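Local coordinates for dihydropteroate synthase (Anaplasma phagocytophilum, PDB 6UCZ), which probably catalyses the folate-pathway condensation of a dihydropterin pyrophosphate with p-aminobenzoate to give dihydropteroate, and is caught here with a pterin monophosphate in its pocket, at residues 206-211 against 218-223; 241-246 against 259-264. All blocks are in the same frame, centred on the assembly; numbering follows the deposited sequence.

Both contacts are buried, each joining a loop that follows a strand of the parallel sheet to the next helix of the chain: 206-211 packs on helix 214-222, and 241-246 on helix 255-267. Their centres lie about 11 Å apart, and across each the touching atoms are apolar, aliphatic in contact 1 but with a thioether methyl and a phenyl ring in contact 2. Each loop also sends one residue to the pterin, an aromatic edge from contact 1 and an ammonium from contact 2. The two are stitched together where Trp218 NE1 meets Met243 O at 2.9 Å and Lys241 NZ reaches Leu208 O.

Contact 1 (206-211 against 218-223); sequences PGLGFG and WYIAKN. With PMM (pterin-6-yl-methyl-monophosphate), chain C.
The methyl CG2 of Ile220 sits where Pro206 and Leu208 converge, in the part of this TIM barrel that leads from strand 202-205 into helix 214-222. Pro206 CB lies 3.7 Å from Ile220 CG2, with the proline CG a little farther off. The second neighbour is Leu208, whose CD2 comes within 3.8 Å of Ile220 CG2. Each loop side chain slides past Ile220 in the direction opposite to the isoleucine's own, so the contact is made alongside rather than head-on. In Ile220 the torsions serve this directly: CG2 lies opposite the backbone N and faces the loop, while CG1 (chi1 -63°) lies opposite the carbonyl carbon. A beta-branched residue suits the place because one branch, CG2, can touch proline and leucine together while the side chain also packs on Leu178 and Ile181 of helix 174-194. The other methyl of Leu208, CD1, lies a loose 4.5 Å from Ala221 CB, a small side chain that fits beside the branched leucine.

Leu208 is presented by a type II beta turn from Gly207 to Phe210, just after Pro206, closed by Phe210 N to Gly207 O at 3.0 Å. Gly209 occupies its third position, with backbone angles that would press a side chain against the preceding carbonyl oxygen. At the end of the turn the side chain of Phe210, its CG opposite the carbonyl carbon (chi1 -74°), heads away from the helix into the ligand pocket. There the phenyl edge stands over a face of the pterin, the two ring planes nearly perpendicular at about 80°. PMM N5 lies near the plane of the phenyl ring, 3.5 Å from Phe210 CE2.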
loop_
_atom_site.group_PDB
_atom_site.type_symbol
_atom_site.label_atom_id
_atom_site.label_comp_id
_atom_site.label_asym_id
_atom_site.label_seq_id
_atom_site.Cartn_x
_atom_site.Cartn_y
_atom_site.Cartn_z
ATOM N N PRO A 206 -1.605 6.607 4.885
ATOM C CA PRO A 206 -2.521 7.753 4.722
ATOM C C PRO A 206 -3.279 7.783 3.405
ATOM O O PRO A 206 -4.115 8.682 3.224
ATOM C CB PRO A 206 -1.583 8.960 4.825
ATOM C CG PRO A 206 -0.278 8.433 4.277
ATOM C CD PRO A 206 -0.190 7.020 4.789
ATOM N N GLY A 207 -2.991 6.887 2.466
ATOM C CA GLY A 207 -3.715 6.883 1.206
ATOM C C GLY A 207 -3.534 8.147 0.380
ATOM O O GLY A 207 -4.506 8.848 0.067
ATOM N N LEU A 208 -2.292 8.438 0.006
ATOM C CA LEU A 208 -2.016 9.594 -0.839
ATOM C C LEU A 208 -2.830 9.516 -2.120
ATOM O O LEU A 208 -2.986 8.445 -2.713
ATOM C CB LEU A 208 -0.509 9.677 -1.174
ATOM C CG LEU A 208 0.485 9.761 -0.008
ATOM C CD1 LEU A 208 1.930 10.123 -0.493
ATOM C CD2 LEU A 208 -0.001 10.813 0.975
ATOM N N GLY A 209 -3.397 10.649 -2.526
ATOM C CA GLY A 209 -4.218 10.682 -3.717
ATOM C C GLY A 209 -5.670 10.249 -3.544
ATOM O O GLY A 209 -6.484 10.532 -4.426
ATOM N N PHE A 210 -6.016 9.504 -2.490
ATOM C CA PHE A 210 -7.394 9.011 -2.329
ATOM C C PHE A 210 -8.257 10.125 -1.742
ATOM O O PHE A 210 -8.282 10.364 -0.533
ATOM C CB PHE A 210 -7.429 7.744 -1.480
ATOM C CG PHE A 210 -6.933 6.525 -2.215
ATOM C CD1 PHE A 210 -7.827 5.692 -2.884
ATOM C CD2 PHE A 210 -5.573 6.227 -2.265
ATOM C CE1 PHE A 210 -7.374 4.574 -3.580
ATOM C CE2 PHE A 210 -5.111 5.117 -2.966
ATOM C CZ PHE A 210 -6.011 4.285 -3.621
ATOM N N GLY A 211 -8.929 10.856 -2.622
ATOM C CA GLY A 211 -9.664 12.037 -2.215
ATOM C C GLY A 211 -8.794 13.173 -1.733
ATOM O O GLY A 211 -9.280 14.062 -1.028
ATOM N N TRP A 218 1.097 16.193 -0.913
ATOM C CA TRP A 218 2.449 16.628 -0.563
ATOM C C TRP A 218 2.533 17.033 0.903
ATOM O O TRP A 218 3.524 16.731 1.580
ATOM C CB TRP A 218 2.903 17.789 -1.473
ATOM C CG TRP A 218 3.321 17.295 -2.810
ATOM C CD1 TRP A 218 2.599 17.323 -3.974
ATOM C CD2 TRP A 218 4.555 16.651 -3.117
ATOM N NE1 TRP A 218 3.312 16.724 -4.983
ATOM C CE2 TRP A 218 4.517 16.302 -4.483
ATOM C CE3 TRP A 218 5.691 16.319 -2.362
ATOM C CZ2 TRP A 218 5.575 15.651 -5.114
ATOM C CZ3 TRP A 218 6.741 15.669 -2.992
ATOM C CH2 TRP A 218 6.677 15.344 -4.351
ATOM N N TYR A 219 1.510 17.738 1.401
ATOM C CA TYR A 219 1.496 18.133 2.808
ATOM C C TYR A 219 1.612 16.919 3.723
ATOM O O TYR A 219 2.353 16.944 4.713
ATOM C CB TYR A 219 0.221 18.927 3.121
ATOM C CG TYR A 219 0.127 19.400 4.559
ATOM C CD1 TYR A 219 -0.423 18.590 5.552
ATOM C CD2 TYR A 219 0.605 20.651 4.926
ATOM C CE1 TYR A 219 -0.503 19.028 6.877
ATOM C CE2 TYR A 219 0.526 21.099 6.240
ATOM C CZ TYR A 219 -0.027 20.283 7.209
ATOM O OH TYR A 219 -0.100 20.734 8.509
ATOM N N ILE A 220 0.874 15.852 3.413
ATOM C CA ILE A 220 0.913 14.644 4.234
ATOM C C ILE A 220 2.299 14.006 4.180
ATOM O O ILE A 220 2.880 13.640 5.209
ATOM C CB ILE A 220 -0.163 13.647 3.765
ATOM C CG1 ILE A 220 -1.579 14.229 3.936
ATOM C CG2 ILE A 220 0.008 12.307 4.491
ATOM C CD1 ILE A 220 -1.892 14.645 5.343
ATOM N N ALA A 221 2.830 13.827 2.969
ATOM C CA ALA A 221 4.175 13.275 2.821
ATOM C C ALA A 221 5.188 14.091 3.621
ATOM O O ALA A 221 5.990 13.535 4.382
ATOM C CB ALA A 221 4.562 13.230 1.339
ATOM N N LYS A 222 5.134 15.425 3.496
ATOM C CA LYS A 222 6.092 16.265 4.213
ATOM C C LYS A 222 5.981 16.067 5.715
ATOM O O LYS A 222 6.987 16.134 6.432
ATOM C CB LYS A 222 5.881 17.741 3.857
ATOM C CG LYS A 222 6.385 18.719 4.909
ATOM C CD LYS A 222 6.212 20.175 4.494
ATOM C CE LYS A 222 4.745 20.558 4.338
ATOM N NZ LYS A 222 4.567 22.028 4.103
ATOM N N ASN A 223 4.771 15.809 6.211
ATOM C CA ASN A 223 4.530 15.701 7.643
ATOM C C ASN A 223 4.300 14.255 8.078
ATOM O O ASN A 223 3.629 14.005 9.081
ATOM C CB ASN A 223 3.349 16.584 8.050
ATOM C CG ASN A 223 3.693 18.066 8.024
ATOM O OD1 ASN A 223 3.257 18.819 7.148
ATOM N ND2 ASN A 223 4.484 18.486 8.989
HETATM N N5 PMM C . -2.529 2.952 -3.827
HETATM C C6 PMM C . -3.141 2.194 -4.744
HETATM C C7 PMM C . -3.499 0.888 -4.465
HETATM N N8 PMM C . -3.288 0.285 -3.290
HETATM N N1 PMM C . -2.439 0.419 -1.177
HETATM C C2 PMM C . -1.845 1.121 -0.219
HETATM N N2 PMM C . -1.625 0.562 0.976
HETATM N N3 PMM C . -1.447 2.420 -0.382
HETATM C C4 PMM C . -1.619 3.162 -1.529
HETATM O O4 PMM C . -1.258 4.336 -1.590
HETATM C C4A PMM C . -2.280 2.417 -2.622
HETATM C C8A PMM C . -2.674 1.051 -2.380
HETATM C C9 PMM C . -3.460 2.872 -6.053
HETATM O O10 PMM C . -2.236 3.087 -6.786
HETATM P PA PMM C . -1.861 2.245 -8.116
HETATM O O1P PMM C . -0.615 2.953 -8.672
HETATM O O2P PMM C . -2.981 2.460 -9.125
HETATM O O3P PMM C . -1.635 0.811 -7.772
#

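Contact 2 (241-246 against 259-264); sequences KSMFSL and AMLSTF. With PMM (pterin-6-yl-methyl-monophosphate), chain C.
Lys241 NZ is gripped from several sides: it donates to PMM N5 at 3.2 Å, lies 2.8 Å from PMM O4, and bonds to the carbonyl oxygen of Gly237 as well as to the neighbouring loop. A long, flexible lysine suits this spot, since its chain bends at chi2 and again at chi4 (88°) to bring the ammonium to the N5 and O4 edge of the pterin, where its charge would probably polarise the ring. Just after it, residues 242-245 form a 3-10 turn whose Ser242 O accepts both Ser245 N and Ser245 OG, the hydroxyl at 2.8 Å. In this TIM barrel the turn belongs to the loop after strand 235-236 and packs against helix 255-267. Leu261 makes that join with a single methyl: CD2 lies 4.1 Å from Met243 CE and equally far from Phe244 CZ. The methionine chain meets the leucine at about a right angle, whereas the phenylalanine approaches obliquely. Met243, unbranched, has CG between the backbone N and the carbonyl carbon (chi1 65°) and bends at chi3 (-67°) to bring CE to the leucine methyl, while the rigid ring of Phe244 also packs edge-to-face with Trp218.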
loop_
_atom_site.group_PDB
_atom_site.type_symbol
_atom_site.label_atom_id
_atom_site.label_comp_id
_atom_site.label_asym_id
_atom_site.label_seq_id
_atom_site.Cartn_x
_atom_site.Cartn_y
_atom_site.Cartn_z
ATOM N N LYS A 241 1.863 8.723 -8.511
ATOM C CA LYS A 241 0.541 9.260 -8.180
ATOM C C LYS A 241 0.348 10.655 -8.777
ATOM O O LYS A 241 1.304 11.374 -9.089
ATOM C CB LYS A 241 0.360 9.296 -6.663
ATOM C CG LYS A 241 0.247 7.884 -6.011
ATOM C CD LYS A 241 -1.199 7.593 -5.674
ATOM C CE LYS A 241 -1.510 6.134 -5.302
ATOM N NZ LYS A 241 -1.323 5.902 -3.875
ATOM N N SER A 242 -0.922 11.033 -8.945
ATOM C CA SER A 242 -1.229 12.306 -9.581
ATOM C C SER A 242 -0.698 13.494 -8.790
ATOM O O SER A 242 -0.615 14.596 -9.346
ATOM C CB SER A 242 -2.743 12.435 -9.784
ATOM O OG SER A 242 -3.390 12.485 -8.540
ATOM N N MET A 243 -0.320 13.302 -7.517
ATOM C CA MET A 243 0.338 14.380 -6.780
ATOM C C MET A 243 1.544 14.933 -7.549
ATOM O O MET A 243 1.880 16.117 -7.417
ATOM C CB MET A 243 0.749 13.902 -5.386
ATOM C CG MET A 243 1.834 12.792 -5.372
ATOM S SD MET A 243 2.166 12.063 -3.746
ATOM C CE MET A 243 2.892 13.471 -2.905
ATOM N N PHE A 244 2.175 14.115 -8.389
ATOM C CA PHE A 244 3.296 14.610 -9.182
ATOM C C PHE A 244 2.855 15.474 -10.348
ATOM O O PHE A 244 3.707 16.019 -11.041
ATOM C CB PHE A 244 4.147 13.445 -9.692
ATOM C CG PHE A 244 4.939 12.778 -8.613
ATOM C CD1 PHE A 244 6.165 13.301 -8.205
ATOM C CD2 PHE A 244 4.427 11.676 -7.944
ATOM C CE1 PHE A 244 6.906 12.691 -7.181
ATOM C CE2 PHE A 244 5.141 11.088 -6.920
ATOM C CZ PHE A 244 6.397 11.601 -6.543
ATOM N N SER A 245 1.555 15.617 -10.605
ATOM C CA SER A 245 1.140 16.584 -11.611
ATOM C C SER A 245 1.418 18.010 -11.156
ATOM O O SER A 245 1.413 18.929 -11.983
ATOM C CB SER A 245 -0.345 16.427 -11.925
ATOM O OG SER A 245 -1.103 16.907 -10.832
ATOM N N LEU A 246 1.644 18.208 -9.856
ATOM C CA LEU A 246 1.887 19.538 -9.306
ATOM C C LEU A 246 3.285 20.040 -9.671
ATOM O O LEU A 246 3.462 21.213 -10.030
ATOM C CB LEU A 246 1.700 19.485 -7.789
ATOM C CG LEU A 246 1.658 20.802 -7.036
ATOM C CD1 LEU A 246 0.460 21.612 -7.514
ATOM C CD2 LEU A 246 1.600 20.523 -5.541
ATOM N N ALA A 259 11.296 8.426 -7.024
ATOM C CA ALA A 259 12.497 8.047 -6.281
ATOM C C ALA A 259 13.069 9.213 -5.483
ATOM O O ALA A 259 13.649 8.999 -4.410
ATOM C CB ALA A 259 13.557 7.502 -7.243
ATOM N N MET A 260 12.937 10.448 -5.992
ATOM C CA MET A 260 13.377 11.605 -5.217
ATOM C C MET A 260 12.590 11.731 -3.918
ATOM O O MET A 260 13.168 12.006 -2.854
ATOM C CB MET A 260 13.252 12.881 -6.054
ATOM C CG MET A 260 14.116 12.863 -7.336
ATOM S SD MET A 260 14.032 14.432 -8.227
ATOM C CE MET A 260 14.311 13.963 -9.919
ATOM N N LEU A 261 11.267 11.538 -3.978
ATOM C CA LEU A 261 10.477 11.545 -2.752
ATOM C C LEU A 261 10.750 10.303 -1.909
ATOM O O LEU A 261 10.794 10.382 -0.674
ATOM C CB LEU A 261 8.987 11.675 -3.095
ATOM C CG LEU A 261 8.001 11.585 -1.933
ATOM C CD1 LEU A 261 8.313 12.619 -0.835
ATOM C CD2 LEU A 261 6.600 11.756 -2.468
ATOM N N SER A 262 10.953 9.147 -2.558
ATOM C CA SER A 262 11.291 7.933 -1.817
ATOM C C SER A 262 12.479 8.161 -0.885
ATOM O O SER A 262 12.477 7.691 0.259
ATOM C CB SER A 262 11.602 6.793 -2.785
ATOM O OG SER A 262 10.445 6.385 -3.477
ATOM N N THR A 263 13.504 8.882 -1.358
ATOM C CA THR A 263 14.663 9.160 -0.512
ATOM C C THR A 263 14.253 9.916 0.742
ATOM O O THR A 263 14.662 9.561 1.854
ATOM C CB THR A 263 15.712 9.967 -1.280
ATOM O OG1 THR A 263 16.100 9.266 -2.465
ATOM C CG2 THR A 263 16.945 10.177 -0.405
ATOM N N PHE A 264 13.423 10.953 0.580
ATOM C CA PHE A 264 12.954 11.729 1.726
ATOM C C PHE A 264 12.150 10.857 2.687
ATOM O O PHE A 264 12.337 10.912 3.910
ATOM C CB PHE A 264 12.091 12.894 1.243
ATOM C CG PHE A 264 11.317 13.566 2.339
ATOM C CD1 PHE A 264 11.901 14.603 3.067
ATOM C CD2 PHE A 264 10.019 13.179 2.645
ATOM C CE1 PHE A 264 11.202 15.237 4.089
ATOM C CE2 PHE A 264 9.309 13.811 3.667
ATOM C CZ PHE A 264 9.900 14.835 4.387
HETATM N N5 PMM C . -2.529 2.952 -3.827
HETATM C C6 PMM C . -3.141 2.194 -4.744
HETATM C C7 PMM C . -3.499 0.888 -4.465
HETATM N N8 PMM C . -3.288 0.285 -3.290
HETATM N N1 PMM C . -2.439 0.419 -1.177
HETATM C C2 PMM C . -1.845 1.121 -0.219
HETATM N N2 PMM C . -1.625 0.562 0.976
HETATM N N3 PMM C . -1.447 2.420 -0.382
HETATM C C4 PMM C . -1.619 3.162 -1.529
HETATM O O4 PMM C . -1.258 4.336 -1.590
HETATM C C4A PMM C . -2.280 2.417 -2.622
HETATM C C8A PMM C . -2.674 1.051 -2.380
HETATM C C9 PMM C . -3.460 2.872 -6.053
HETATM O O10 PMM C . -2.236 3.087 -6.786
HETATM P PA PMM C . -1.861 2.245 -8.116
HETATM O O1P PMM C . -0.615 2.953 -8.672
HETATM O O2P PMM C . -2.981 2.460 -9.125
HETATM O O3P PMM C . -1.635 0.811 -7.772
#